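PDB 2NV9: A207R protein, arginine decarboxylase from Paramecium bursaria Chlorella virus 1, which decarboxylates arginine to agmatine with pyridoxal 5'-phosphate as cofactor and resembles eukaryotic ornithine decarboxylases. Local coordinates for residues L211-G216 / I249-G254. The protein carries 1 engineered substitution. Residues are numbered along the deposited sequence; the frame is centred on the assembly and turned at random.
Sequences LDIGGG and IVAEPG. With PLP (pyridoxal-5'-phosphate), chain J.
Glu-252 reaches from just past the C-terminal end of strand 248-251 to both Asp-212 and the cofactor. Its CB lies 3.6 Å from both C6 and N1 of PLP. With CG anti to the carbonyl carbon (chi1 -51°) and the chain extended beyond it, the side chain runs toward Asp-212, CG touching its OD1 at 3.3 Å and CD lying 3.3 Å from its OD2. At the tip the carboxylate divides its partners: OE1 stands 2.9 Å from N1 of PLP, the Glu–pyridine pairing expected of fold-type III decarboxylases, where it probably keeps the ring nitrogen protonated. OE2 lies 2.6 Å from Asp-212 OD2, the two carboxylate planes nearly perpendicular (82°). Asp-212 is steadied by an Asx turn, in which Gly-214 N donates to OD1 from the anti side, and by Val-250 CG2, which packs on its CB.

Parallel pairing carries the two chains to this point. Val-250 N bonds Leu-211 O and Ile-213 N bonds Val-250 O; past the strand ends, Glu-252 N still reaches Gly-214 O (2.8 Å), though from above the carbonyl plane. The chains then meet again through the phosphate, as Gly-216 N and Gly-254 N both donate to O2P, the former almost straight (178°).

On their shared face Leu-211 and Ile-249 lie side by side; Ile-213 CG1 packs on Ala-251 CB at 3.6 Å. Leu-211 and Ile-213 lie against helix 184-204, Ile-213 and Ile-249 against helix 229-241, and Ala-251 on Val-41. Strands 170-174 and 41-46 flank the pair within the parallel sheet of the TIM barrel.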
ATOM      1  N   LEU B 211     -26.070 -19.487   9.096  1.00 10.44           N
ATOM      2  CA  LEU B 211     -25.153 -19.716   7.975  1.00 10.54           C
ATOM      3  C   LEU B 211     -24.656 -18.362   7.459  1.00 10.47           C
ATOM      4  O   LEU B 211     -25.451 -17.510   7.123  1.00 11.03           O
ATOM      5  CB  LEU B 211     -25.832 -20.479   6.838  1.00 10.26           C
ATOM      6  CG  LEU B 211     -25.104 -20.551   5.469  1.00 11.51           C
ATOM      7  CD1 LEU B 211     -23.832 -21.408   5.563  1.00 13.45           C
ATOM      8  CD2 LEU B 211     -26.020 -21.106   4.388  1.00  9.89           C
ATOM      9  N   ASP B 212     -23.340 -18.204   7.379  1.00 10.04           N
ATOM     10  CA  ASP B 212     -22.748 -16.991   6.893  1.00 10.14           C
ATOM     11  C   ASP B 212     -21.924 -17.361   5.650  1.00 10.02           C
ATOM     12  O   ASP B 212     -20.906 -18.036   5.780  1.00 10.16           O
ATOM     13  CB  ASP B 212     -21.844 -16.428   7.978  1.00 10.68           C
ATOM     14  CG  ASP B 212     -21.086 -15.158   7.541  1.00 11.91           C
ATOM     15  OD1 ASP B 212     -20.998 -14.827   6.329  1.00  9.63           O
ATOM     16  OD2 ASP B 212     -20.578 -14.495   8.474  1.00 12.92           O
ATOM     17  N   ILE B 213     -22.397 -16.946   4.472  1.00 10.22           N
ATOM     18  CA  ILE B 213     -21.771 -17.373   3.187  1.00 10.65           C
ATOM     19  C   ILE B 213     -20.597 -16.458   2.793  1.00 11.12           C
ATOM     20  O   ILE B 213     -20.056 -16.564   1.673  1.00 11.28           O
ATOM     21  CB  ILE B 213     -22.791 -17.444   2.028  1.00 10.46           C
ATOM     22  CG1 ILE B 213     -23.272 -16.029   1.649  1.00  9.57           C
ATOM     23  CG2 ILE B 213     -23.922 -18.447   2.361  1.00 10.03           C
ATOM     24  CD1 ILE B 213     -24.096 -15.938   0.378  1.00 10.61           C
ATOM     25  N   GLY B 214     -20.214 -15.558   3.699  1.00 10.94           N
ATOM     26  CA  GLY B 214     -19.034 -14.677   3.464  1.00 11.16           C
ATOM     27  C   GLY B 214     -19.223 -13.755   2.266  1.00 11.13           C
ATOM     28  O   GLY B 214     -20.360 -13.393   1.933  1.00 10.67           O
ATOM     29  N   GLY B 215     -18.119 -13.388   1.608  1.00 11.31           N
ATOM     30  CA  GLY B 215     -18.170 -12.443   0.489  1.00 11.29           C
ATOM     31  C   GLY B 215     -17.646 -12.983  -0.831  1.00 11.31           C
ATOM     32  O   GLY B 215     -17.721 -14.180  -1.090  1.00 11.20           O
ATOM     33  N   GLY B 216     -17.100 -12.101  -1.667  1.00 10.89           N
ATOM     34  CA  GLY B 216     -16.465 -12.581  -2.934  1.00 11.99           C
ATOM     35  C   GLY B 216     -17.207 -12.228  -4.202  1.00 11.31           C
ATOM     36  O   GLY B 216     -16.600 -12.126  -5.239  1.00 12.00           O
ATOM     37  N   ILE B 249     -29.715 -16.834   7.440  1.00 11.18           N
ATOM     38  CA  ILE B 249     -28.602 -16.779   6.515  1.00 10.56           C
ATOM     39  C   ILE B 249     -28.105 -15.322   6.373  1.00 10.88           C
ATOM     40  O   ILE B 249     -28.911 -14.382   6.203  1.00 10.41           O
ATOM     41  CB  ILE B 249     -28.980 -17.389   5.159  1.00 11.04           C
ATOM     42  CG1 ILE B 249     -29.696 -18.727   5.413  1.00  8.86           C
ATOM     43  CG2 ILE B 249     -27.714 -17.539   4.241  1.00  9.88           C
ATOM     44  CD1 ILE B 249     -30.441 -19.203   4.292  1.00 13.10           C
ATOM     45  N   VAL B 250     -26.790 -15.157   6.482  1.00  9.59           N
ATOM     46  CA  VAL B 250     -26.150 -13.847   6.256  1.00  9.56           C
ATOM     47  C   VAL B 250     -25.002 -13.981   5.257  1.00  9.97           C
ATOM     48  O   VAL B 250     -24.607 -15.101   4.924  1.00  9.58           O
ATOM     49  CB  VAL B 250     -25.675 -13.154   7.586  1.00 10.19           C
ATOM     50  CG1 VAL B 250     -26.873 -13.091   8.601  1.00  7.98           C
ATOM     51  CG2 VAL B 250     -24.462 -13.856   8.195  1.00  8.16           C
ATOM     52  N   ALA B 251     -24.560 -12.845   4.735  1.00 10.07           N
ATOM     53  CA  ALA B 251     -23.386 -12.774   3.865  1.00 11.00           C
ATOM     54  C   ALA B 251     -22.500 -11.603   4.332  1.00 11.36           C
ATOM     55  O   ALA B 251     -22.952 -10.738   5.080  1.00 10.15           O
ATOM     56  CB  ALA B 251     -23.810 -12.601   2.404  1.00 10.32           C
ATOM     57  N   GLU B 252     -21.243 -11.587   3.883  1.00 11.14           N
ATOM     58  CA  GLU B 252     -20.343 -10.462   4.186  1.00 11.16           C
ATOM     59  C   GLU B 252     -19.858  -9.782   2.874  1.00 10.98           C
ATOM     60  O   GLU B 252     -18.665  -9.778   2.588  1.00 10.16           O
ATOM     61  CB  GLU B 252     -19.147 -10.997   4.978  1.00 11.59           C
ATOM     62  CG  GLU B 252     -19.540 -11.841   6.197  1.00 12.26           C
ATOM     63  CD  GLU B 252     -18.396 -12.629   6.766  1.00 12.14           C
ATOM     64  OE1 GLU B 252     -17.395 -12.807   6.080  1.00 14.45           O
ATOM     65  OE2 GLU B 252     -18.495 -13.117   7.906  1.00 14.04           O
ATOM     66  N   PRO B 253     -20.795  -9.233   2.063  1.00 10.95           N
ATOM     67  CA  PRO B 253     -20.329  -8.726   0.755  1.00 11.04           C
ATOM     68  C   PRO B 253     -19.607  -7.374   0.891  1.00 11.46           C
ATOM     69  O   PRO B 253     -20.053  -6.514   1.658  1.00 11.18           O
ATOM     70  CB  PRO B 253     -21.626  -8.584  -0.051  1.00 10.59           C
ATOM     71  CG  PRO B 253     -22.678  -8.269   1.024  1.00 10.50           C
ATOM     72  CD  PRO B 253     -22.250  -9.020   2.266  1.00  9.57           C
ATOM     73  N   GLY B 254     -18.496  -7.187   0.172  1.00 10.59           N
ATOM     74  CA  GLY B 254     -17.880  -5.843   0.123  1.00 10.99           C
ATOM     75  C   GLY B 254     -17.994  -5.301  -1.309  1.00 10.58           C
ATOM     76  O   GLY B 254     -18.772  -4.386  -1.593  1.00  9.45           O
TER
HETATM   77  N1  PLP J2002     -15.515 -11.143   4.699  1.00  9.66           N
HETATM   78  C2  PLP J2002     -14.253 -11.423   5.025  1.00 12.38           C
HETATM   79  C2A PLP J2002     -13.932 -12.280   6.273  1.00 13.12           C
HETATM   80  C3  PLP J2002     -13.222 -10.971   4.198  1.00 12.19           C
HETATM   81  O3  PLP J2002     -11.964 -11.294   4.551  1.00 13.04           O
HETATM   82  C4  PLP J2002     -13.502 -10.216   3.057  1.00 12.66           C
HETATM   83  C4A PLP J2002     -12.349  -9.704   2.106  1.00 16.09           C
HETATM   84  O4A PLP J2002     -11.431 -10.470   1.710  1.00 13.84           O
HETATM   85  C5  PLP J2002     -14.843  -9.916   2.784  1.00 11.04           C
HETATM   86  C6  PLP J2002     -15.820 -10.420   3.644  1.00  9.42           C
HETATM   87  C5A PLP J2002     -15.348  -9.098   1.594  1.00  8.98           C
HETATM   88  O4P PLP J2002     -14.912  -9.709   0.351  1.00 10.21           O
HETATM   89  P   PLP J2002     -15.512  -9.223  -1.019  1.00  9.88           P
HETATM   90  O1P PLP J2002     -14.827  -9.895  -2.150  1.00 10.33           O
HETATM   91  O2P PLP J2002     -17.065  -9.402  -1.069  1.00 10.18           O
HETATM   92  O3P PLP J2002     -15.196  -7.629  -1.056  1.00  8.42           O